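Local coordinates for peptidase (Yersinia bercovieri, PDB 5NYW), which is an ancestral beta-subunit (Anbu) of the proteasome and HslV family, probably an Ntn-type peptidase, though its function is not established, at residues Y2-R7 with A13-S18; T143-I148 with Y153-I158; A175-D180 with K223-G228. One frame throughout, in Å; residues are numbered along the deposited sequence.

Contact 1 (Y2-R7 with A13-S18); sequences YCVAMR and AFASDS. Unlike the reference sequence in segment 13-18: Ala13 (reference Val).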
loop_
_atom_site.group_PDB
_atom_site.type_symbol
_atom_site.label_atom_id
_atom_site.label_comp_id
_atom_site.label_asym_id
_atom_site.label_seq_id
_atom_site.Cartn_x
_atom_site.Cartn_y
_atom_site.Cartn_z
ATOM N N TYR L 2 -18.546 38.779 3.194
ATOM C CA TYR L 2 -17.571 39.488 2.381
ATOM C C TYR L 2 -16.556 40.214 3.291
ATOM O O TYR L 2 -16.924 40.993 4.169
ATOM C CB TYR L 2 -18.286 40.472 1.437
ATOM C CG TYR L 2 -17.362 41.420 0.714
ATOM C CD1 TYR L 2 -16.176 40.968 0.158
ATOM C CD2 TYR L 2 -17.677 42.763 0.577
ATOM C CE1 TYR L 2 -15.326 41.814 -0.490
ATOM C CE2 TYR L 2 -16.827 43.626 -0.089
ATOM C CZ TYR L 2 -15.649 43.143 -0.619
ATOM O OH TYR L 2 -14.776 43.976 -1.291
ATOM N N CYS L 3 -15.274 39.922 3.096
ATOM C CA CYS L 3 -14.216 40.580 3.850
ATOM C C CYS L 3 -13.141 41.116 2.915
ATOM O O CYS L 3 -12.826 40.498 1.906
ATOM C CB CYS L 3 -13.587 39.619 4.870
ATOM S SG CYS L 3 -14.743 38.818 6.046
ATOM N N VAL L 4 -12.593 42.282 3.238
ATOM C CA VAL L 4 -11.502 42.830 2.442
ATOM C C VAL L 4 -10.432 43.388 3.376
ATOM O O VAL L 4 -10.732 43.913 4.449
ATOM C CB VAL L 4 -11.993 43.931 1.426
ATOM C CG1 VAL L 4 -12.728 45.082 2.124
ATOM C CG2 VAL L 4 -10.827 44.462 0.572
ATOM N N ALA L 5 -9.178 43.241 2.972
ATOM C CA ALA L 5 -8.078 43.814 3.723
ATOM C C ALA L 5 -7.112 44.448 2.750
ATOM O O ALA L 5 -6.831 43.888 1.701
ATOM C CB ALA L 5 -7.394 42.753 4.566
ATOM N N MET L 6 -6.596 45.611 3.113
ATOM C CA MET L 6 -5.707 46.369 2.255
ATOM C C MET L 6 -4.398 46.692 2.969
ATOM O O MET L 6 -4.411 47.150 4.115
ATOM C CB MET L 6 -6.380 47.671 1.805
ATOM C CG MET L 6 -7.692 47.485 1.081
ATOM S SD MET L 6 -8.670 48.999 1.005
ATOM C CE MET L 6 -10.007 48.518 -0.084
ATOM N N ARG L 7 -3.276 46.417 2.310
ATOM C CA ARG L 7 -1.966 46.795 2.834
ATOM C C ARG L 7 -1.354 47.941 2.040
ATOM O O ARG L 7 -0.965 47.761 0.886
ATOM C CB ARG L 7 -1.011 45.603 2.832
ATOM C CG ARG L 7 0.408 45.924 3.278
ATOM C CD ARG L 7 1.293 44.701 3.105
ATOM N NE ARG L 7 2.714 44.979 3.322
ATOM C CZ ARG L 7 3.589 45.250 2.354
ATOM N NH1 ARG L 7 4.852 45.480 2.665
ATOM N NH2 ARG L 7 3.206 45.277 1.080
ATOM N N ALA L 13 -6.051 48.591 6.138
ATOM C CA ALA L 13 -7.490 48.809 6.261
ATOM C C ALA L 13 -8.230 47.473 6.165
ATOM O O ALA L 13 -7.931 46.647 5.302
ATOM C CB ALA L 13 -7.993 49.800 5.178
ATOM N N PHE L 14 -9.198 47.260 7.047
ATOM C CA PHE L 14 -9.983 46.024 7.039
ATOM C C PHE L 14 -11.481 46.283 6.968
ATOM O O PHE L 14 -11.986 47.210 7.614
ATOM C CB PHE L 14 -9.696 45.187 8.287
ATOM C CG PHE L 14 -8.249 44.890 8.504
ATOM C CD1 PHE L 14 -7.672 43.765 7.948
ATOM C CD2 PHE L 14 -7.462 45.728 9.262
ATOM C CE1 PHE L 14 -6.332 43.479 8.141
ATOM C CE2 PHE L 14 -6.116 45.438 9.465
ATOM C CZ PHE L 14 -5.555 44.319 8.903
ATOM N N ALA L 15 -12.205 45.455 6.215
ATOM C CA ALA L 15 -13.673 45.529 6.244
ATOM C C ALA L 15 -14.353 44.162 6.109
ATOM O O ALA L 15 -14.044 43.381 5.208
ATOM C CB ALA L 15 -14.157 46.447 5.171
ATOM N N SER L 16 -15.286 43.892 7.018
ATOM C CA SER L 16 -16.065 42.666 6.988
ATOM C C SER L 16 -17.548 42.916 7.193
ATOM O O SER L 16 -17.943 43.713 8.053
ATOM C CB SER L 16 -15.587 41.703 8.079
ATOM O OG SER L 16 -14.266 41.263 7.843
ATOM N N ASP L 17 -18.374 42.173 6.463
ATOM C CA ASP L 17 -19.803 42.187 6.744
ATOM C C ASP L 17 -20.060 41.189 7.878
ATOM O O ASP L 17 -19.118 40.715 8.515
ATOM C CB ASP L 17 -20.645 41.854 5.496
ATOM C CG ASP L 17 -20.761 40.365 5.243
ATOM O OD1 ASP L 17 -19.748 39.657 5.395
ATOM O OD2 ASP L 17 -21.873 39.892 4.921
ATOM N N SER L 18 -21.323 40.875 8.135
ATOM C CA SER L 18 -21.634 39.959 9.210
ATOM C C SER L 18 -22.722 38.955 8.865
ATOM O O SER L 18 -22.957 38.024 9.638
ATOM C CB SER L 18 -22.037 40.748 10.458
ATOM O OG SER L 18 -23.155 41.584 10.210
#

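Contact 2 (T143-I148 with Y153-I158); sequences TPYFQI and YGKPII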
loop_
_atom_site.group_PDB
_atom_site.type_symbol
_atom_site.label_atom_id
_atom_site.label_comp_id
_atom_site.label_asym_id
_atom_site.label_seq_id
_atom_site.Cartn_x
_atom_site.Cartn_y
_atom_site.Cartn_z
ATOM N N THR L 143 0.118 43.696 -5.642
ATOM C CA THR L 143 -1.211 43.240 -5.233
ATOM C C THR L 143 -1.421 43.603 -3.753
ATOM O O THR L 143 -1.142 42.806 -2.854
ATOM C CB THR L 143 -1.376 41.714 -5.454
ATOM O OG1 THR L 143 -1.152 41.391 -6.841
ATOM C CG2 THR L 143 -2.754 41.242 -5.033
ATOM N N PRO L 144 -1.890 44.834 -3.490
ATOM C CA PRO L 144 -1.913 45.308 -2.104
ATOM C C PRO L 144 -3.195 45.011 -1.331
ATOM O O PRO L 144 -3.348 45.542 -0.240
ATOM C CB PRO L 144 -1.696 46.822 -2.265
ATOM C CG PRO L 144 -2.306 47.154 -3.578
ATOM C CD PRO L 144 -2.134 45.922 -4.457
ATOM N N TYR L 145 -4.079 44.165 -1.853
ATOM C CA TYR L 145 -5.319 43.815 -1.144
ATOM C C TYR L 145 -5.754 42.354 -1.418
ATOM O O TYR L 145 -5.380 41.781 -2.447
ATOM C CB TYR L 145 -6.467 44.768 -1.545
ATOM C CG TYR L 145 -7.005 44.482 -2.934
ATOM C CD1 TYR L 145 -6.380 45.008 -4.064
ATOM C CD2 TYR L 145 -8.111 43.636 -3.122
ATOM C CE1 TYR L 145 -6.855 44.735 -5.350
ATOM C CE2 TYR L 145 -8.592 43.349 -4.403
ATOM C CZ TYR L 145 -7.966 43.910 -5.521
ATOM O OH TYR L 145 -8.437 43.644 -6.806
ATOM N N PHE L 146 -6.572 41.787 -0.521
ATOM C CA PHE L 146 -7.167 40.452 -0.707
ATOM C C PHE L 146 -8.661 40.495 -0.443
ATOM O O PHE L 146 -9.117 41.250 0.410
ATOM C CB PHE L 146 -6.550 39.421 0.241
ATOM C CG PHE L 146 -5.147 39.061 -0.083
ATOM C CD1 PHE L 146 -4.770 38.791 -1.380
ATOM C CD2 PHE L 146 -4.191 38.993 0.924
ATOM C CE1 PHE L 146 -3.445 38.454 -1.676
ATOM C CE2 PHE L 146 -2.877 38.662 0.640
ATOM C CZ PHE L 146 -2.499 38.391 -0.663
ATOM N N GLN L 147 -9.430 39.674 -1.145
ATOM C CA GLN L 147 -10.841 39.546 -0.801
ATOM C C GLN L 147 -11.184 38.075 -0.537
ATOM O O GLN L 147 -10.686 37.186 -1.226
ATOM C CB GLN L 147 -11.733 40.079 -1.923
ATOM C CG GLN L 147 -11.369 41.434 -2.494
ATOM C CD GLN L 147 -12.232 41.751 -3.715
ATOM O OE1 GLN L 147 -11.949 41.274 -4.811
ATOM N NE2 GLN L 147 -13.272 42.565 -3.534
ATOM N N ILE L 148 -12.066 37.821 0.426
ATOM C CA ILE L 148 -12.649 36.487 0.607
ATOM C C ILE L 148 -14.187 36.611 0.689
ATOM O O ILE L 148 -14.716 37.695 0.973
ATOM C CB ILE L 148 -12.078 35.773 1.871
ATOM C CG1 ILE L 148 -12.298 36.598 3.145
ATOM C CG2 ILE L 148 -10.577 35.495 1.684
ATOM C CD1 ILE L 148 -11.742 35.930 4.437
ATOM N N TYR L 153 -18.375 41.509 -6.852
ATOM C CA TYR L 153 -19.173 42.725 -7.000
ATOM C C TYR L 153 -18.365 43.953 -6.589
ATOM O O TYR L 153 -18.515 45.034 -7.149
ATOM C CB TYR L 153 -20.448 42.623 -6.159
ATOM C CG TYR L 153 -21.285 41.390 -6.440
ATOM C CD1 TYR L 153 -22.186 41.368 -7.506
ATOM C CD2 TYR L 153 -21.169 40.244 -5.650
ATOM C CE1 TYR L 153 -22.956 40.250 -7.771
ATOM C CE2 TYR L 153 -21.939 39.119 -5.907
ATOM C CZ TYR L 153 -22.832 39.133 -6.965
ATOM O OH TYR L 153 -23.592 38.026 -7.228
ATOM N N GLY L 154 -17.500 43.764 -5.602
ATOM C CA GLY L 154 -16.788 44.863 -4.998
ATOM C C GLY L 154 -15.375 45.032 -5.497
ATOM O O GLY L 154 -14.651 45.868 -4.997
ATOM N N LYS L 155 -14.957 44.206 -6.439
ATOM C CA LYS L 155 -13.601 44.301 -6.964
ATOM C C LYS L 155 -13.399 45.508 -7.903
ATOM O O LYS L 155 -12.360 46.174 -7.812
ATOM C CB LYS L 155 -13.210 42.995 -7.688
ATOM C CG LYS L 155 -11.744 42.896 -8.157
ATOM C CD LYS L 155 -11.462 41.545 -8.851
ATOM C CE LYS L 155 -10.048 41.425 -9.414
ATOM N NZ LYS L 155 -9.026 41.504 -8.339
ATOM N N PRO L 156 -14.372 45.789 -8.812
ATOM C CA PRO L 156 -14.130 46.847 -9.804
ATOM C C PRO L 156 -13.746 48.205 -9.225
ATOM O O PRO L 156 -12.950 48.906 -9.848
ATOM C CB PRO L 156 -15.458 46.935 -10.548
ATOM C CG PRO L 156 -16.004 45.554 -10.483
ATOM C CD PRO L 156 -15.629 45.069 -9.109
ATOM N N ILE L 157 -14.346 48.596 -8.108
ATOM C CA ILE L 157 -14.007 49.867 -7.517
ATOM C C ILE L 157 -12.601 49.819 -6.901
ATOM O O ILE L 157 -11.863 50.810 -6.950
ATOM C CB ILE L 157 -15.037 50.296 -6.473
ATOM C CG1 ILE L 157 -14.733 51.712 -6.004
ATOM C CG2 ILE L 157 -15.066 49.317 -5.316
ATOM C CD1 ILE L 157 -14.665 52.724 -7.146
ATOM N N ILE L 158 -12.219 48.672 -6.343
ATOM C CA ILE L 158 -10.895 48.542 -5.731
ATOM C C ILE L 158 -9.819 48.648 -6.798
ATOM O O ILE L 158 -8.838 49.350 -6.629
ATOM C CB ILE L 158 -10.736 47.216 -4.964
ATOM C CG1 ILE L 158 -11.699 47.170 -3.788
ATOM C CG2 ILE L 158 -9.341 47.080 -4.399
ATOM C CD1 ILE L 158 -11.707 45.853 -3.105
#

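Contact 3 (A175-D180 with K223-G228); sequences ALISMD and KGWGEG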
loop_
_atom_site.group_PDB
_atom_site.type_symbol
_atom_site.label_atom_id
_atom_site.label_comp_id
_atom_site.label_asym_id
_atom_site.label_seq_id
_atom_site.Cartn_x
_atom_site.Cartn_y
_atom_site.Cartn_z
ATOM N N ALA L 175 -13.068 50.706 0.614
ATOM C CA ALA L 175 -13.661 49.495 1.186
ATOM C C ALA L 175 -15.172 49.656 1.422
ATOM O O ALA L 175 -15.934 48.736 1.125
ATOM C CB ALA L 175 -12.960 49.109 2.500
ATOM N N LEU L 176 -15.596 50.818 1.938
ATOM C CA LEU L 176 -17.018 51.073 2.219
ATOM C C LEU L 176 -17.892 51.083 0.950
ATOM O O LEU L 176 -19.021 50.574 0.961
ATOM C CB LEU L 176 -17.203 52.411 2.953
ATOM C CG LEU L 176 -16.621 52.428 4.363
ATOM C CD1 LEU L 176 -16.753 53.797 5.007
ATOM C CD2 LEU L 176 -17.267 51.353 5.215
ATOM N N ILE L 177 -17.373 51.664 -0.131
ATOM C CA ILE L 177 -18.078 51.652 -1.405
ATOM C C ILE L 177 -18.136 50.227 -1.971
ATOM O O ILE L 177 -19.172 49.797 -2.488
ATOM C CB ILE L 177 -17.421 52.622 -2.419
ATOM C CG1 ILE L 177 -17.503 54.059 -1.896
ATOM C CG2 ILE L 177 -18.080 52.511 -3.799
ATOM C CD1 ILE L 177 -16.616 55.022 -2.641
ATOM N N SER L 178 -17.026 49.497 -1.838
ATOM C CA SER L 178 -16.937 48.091 -2.236
ATOM C C SER L 178 -18.046 47.300 -1.535
ATOM O O SER L 178 -18.721 46.484 -2.148
ATOM C CB SER L 178 -15.550 47.536 -1.881
ATOM O OG SER L 178 -15.353 46.207 -2.339
ATOM N N MET L 179 -18.239 47.576 -0.248
ATOM C CA MET L 179 -19.334 47.009 0.531
ATOM C C MET L 179 -20.696 47.430 0.009
ATOM O O MET L 179 -21.630 46.618 -0.051
ATOM C CB MET L 179 -19.221 47.447 1.983
ATOM C CG MET L 179 -18.216 46.687 2.781
ATOM S SD MET L 179 -18.809 45.026 3.086
ATOM C CE MET L 179 -17.289 44.341 3.729
ATOM N N ASP L 180 -20.814 48.721 -0.316
ATOM C CA ASP L 180 -22.057 49.295 -0.818
ATOM C C ASP L 180 -22.520 48.566 -2.070
ATOM O O ASP L 180 -23.664 48.107 -2.143
ATOM C CB ASP L 180 -21.871 50.793 -1.086
ATOM C CG ASP L 180 -23.053 51.423 -1.850
ATOM O OD1 ASP L 180 -24.219 51.245 -1.431
ATOM O OD2 ASP L 180 -22.802 52.136 -2.858
ATOM N N LYS L 223 -25.136 57.494 -0.215
ATOM C CA LYS L 223 -25.997 58.471 -0.898
ATOM C C LYS L 223 -25.188 59.376 -1.834
ATOM O O LYS L 223 -25.597 59.655 -2.961
ATOM C CB LYS L 223 -26.759 59.325 0.124
ATOM C CG LYS L 223 -27.646 60.390 -0.499
ATOM C CD LYS L 223 -28.415 61.181 0.558
ATOM C CE LYS L 223 -29.247 62.297 -0.064
ATOM N NZ LYS L 223 -30.094 63.021 0.930
ATOM N N GLY L 224 -24.034 59.824 -1.359
ATOM C CA GLY L 224 -23.142 60.638 -2.162
ATOM C C GLY L 224 -22.591 59.897 -3.366
ATOM O O GLY L 224 -22.565 60.444 -4.465
ATOM N N TRP L 225 -22.154 58.653 -3.160
ATOM C CA TRP L 225 -21.609 57.832 -4.237
ATOM C C TRP L 225 -22.693 57.480 -5.265
ATOM O O TRP L 225 -22.475 57.592 -6.475
ATOM C CB TRP L 225 -20.998 56.556 -3.683
ATOM C CG TRP L 225 -20.337 55.757 -4.728
ATOM C CD1 TRP L 225 -20.794 54.608 -5.292
ATOM C CD2 TRP L 225 -19.073 56.031 -5.335
ATOM N NE1 TRP L 225 -19.902 54.154 -6.234
ATOM C CE2 TRP L 225 -18.829 55.008 -6.274
ATOM C CE3 TRP L 225 -18.122 57.044 -5.184
ATOM C CZ2 TRP L 225 -17.680 54.970 -7.061
ATOM C CZ3 TRP L 225 -16.979 57.006 -5.966
ATOM C CH2 TRP L 225 -16.768 55.973 -6.892
ATOM N N GLY L 226 -23.866 57.075 -4.780
ATOM C CA GLY L 226 -24.960 56.689 -5.658
ATOM C C GLY L 226 -25.393 57.813 -6.571
ATOM O O GLY L 226 -25.549 57.617 -7.777
ATOM N N GLU L 227 -25.578 58.994 -5.989
ATOM C CA GLU L 227 -25.961 60.188 -6.730
ATOM C C GLU L 227 -24.843 60.621 -7.666
ATOM O O GLU L 227 -25.097 61.129 -8.769
ATOM C CB GLU L 227 -26.318 61.330 -5.782
ATOM C CG GLU L 227 -27.616 61.115 -5.024
ATOM C CD GLU L 227 -27.881 62.198 -3.998
ATOM O OE1 GLU L 227 -27.066 63.143 -3.897
ATOM O OE2 GLU L 227 -28.901 62.097 -3.283
ATOM N N GLY L 228 -23.605 60.464 -7.200
ATOM C CA GLY L 228 -22.443 60.791 -8.004
ATOM C C GLY L 228 -22.346 59.964 -9.274
ATOM O O GLY L 228 -22.082 60.517 -10.342
#

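Contact 1 (Y2-R7 with A13-S18)
Tyr2 and Asp17 meet at one end of an antiparallel beta hairpin, the N-terminal hairpin of the Ntn-hydrolase fold of proteasome beta-subunits. Residues 2-7 and 13-16 run almost exactly antiparallel, 4.6 Å apart between axes. Val4 with Ala15 and Met6 with Ala13 are hydrogen-bonded pairs. Ala5 with Phe14, between them, and Cys3 with Ser16, beyond Val4, are non-hydrogen-bonded pairs. Each hydrogen-bonded pair is joined by two backbone bonds, and Asp17 N adds another to Tyr2 O.

Val4, Met6, Ala13 and Ala15 look toward helix 168-185. On this face Val4 CG1 packs on Ala15 CB at 3.6 Å. Ala13 differs from the reference valine; its CB lies 4.3 Å from Met6 CB.

The other face carries Cys3, Ala5, Phe14 and Ser16, and strand 42-50 lies against it. Phe14 CD1 touches Ala5 CB at 3.5 Å, an oblique contact with the ring. Cys3 SG lies 3.1 Å from Ser16 OG. The hydroxyl is hydrogen-bonded to Gln47 NE2 and to Lys32 O.

Asp17 can be followed outward. Its CB lies 4.0 Å from Tyr2 O. A chi1 of 82° sets CG on the side away from the hydrogen of CA, flanked by both backbone arms, which brings the carboxylate back over the end of the other strand. OD2 turns to the backbone N of Gly190 and Arg19, and weakly to Thr1 N. OD1 accepts the N-H of Tyr2 at 2.7 Å, and that nitrogen approaches from above the carboxylate plane, 60° out of it.

Contact 2 (T143-I148 with Y153-I158)
Tyr145, Ile158 and Gln147 carry most of this contact between strand 145-149 and helix 155-161. It is part of the helix-on-sheet layering of the Ntn-hydrolase fold, on the strand next to 2-7. Ile158 CG2 sits over the centre of the Tyr145 ring. It is 3.4 Å from the ring centroid and only 7° off the normal, a well-centred CH-pi contact. The tyrosine chi1 of 74° carries the ring toward the helix and lays one face against this methyl.

Gln147 lies beside them. Its NE2 is 3.7 Å from Ile158 CD1, and its OE1 is 3.6 Å from Lys155 CB. The amide nitrogen finds its polar partner elsewhere, in the hydroxyl of Tyr2.

Lys155 crosses the tyrosine at about a right angle and also packs on Tyr153 of a neighbouring subunit. Its chain is extended as far as CE and bends at the last torsion (chi4 62°). NZ then donates to Tyr145 OH at 2.7 Å. The same hydroxyl is hydrogen-bonded to Asp159 OD1, while NZ and Asp159 OD2 form a long, weak ion pair. The nearby ammonium probably polarises the phenol, and the aspartate would partly balance its charge.

Contact 3 (A175-D180 with K223-G228)
Ile177 and Trp225 mark the nearest backbone approach of two helical segments, 7.7 Å between their CA atoms. Residues 175-180 belong to helix 168-185, and residues 223-228 to the long C-terminal helix 216-234. Both are regular: Asp180 N bonds to Leu176 O, and Gly228 N to Gly224 O.

The meeting of side chains is mostly that of one isoleucine with one indole. Trp225 CG stands opposite its own backbone N (chi1 -175°), and the ring extends across to the other helix. The two side chains cross at about a right angle. Ile177 touches with both its branches. CG2 lies over one face of the five-membered ring, 3.6 Å from its centroid and 16° off the normal, a CH-pi contact. CD1 covers the benzo side, 3.6 Å from Trp225 CE3. Asp180 adds a looser, oblique contact, its OD2 4.0 Å from Trp225 CD1, with carboxylate and indole planes perpendicular. Its OD1 is engaged in salt bridges with Arg222 and Arg184.

Ile157 of helix 155-161 also touches both Ile177 and Trp225. In the assembly, Leu236 and Leu229 of a neighbouring subunit pack on Ile177 and Trp225, respectively. This is helix-to-helix packing in which the C-terminal helix is joined to the helical layer of the Ntn-hydrolase fold, at an interface between subunits.

The three contacts form a path from the sheet to the C-terminal helix. Contacts 1 and 2 lie about 9 Å apart between centres and share one sheet, where strands 2-7 and 145-149 are neighbours; Arg7 N meets Pro144 O at 2.7 Å. Contact 3 is about 15 Å from each, centre to centre. Ser178 ties all three together: its OG is 2.5 Å from Tyr2 OH of contact 1 and 2.8 Å from Gly154 O of contact 2. Met179 CE also packs on Tyr2 O. Contact 1 adjoins Thr1; an N-terminal threonine is the nucleophile of active proteasome beta-subunits, and Thr1 may correspond to it. Contacts 2 and 3 both touch the same neighbouring subunit.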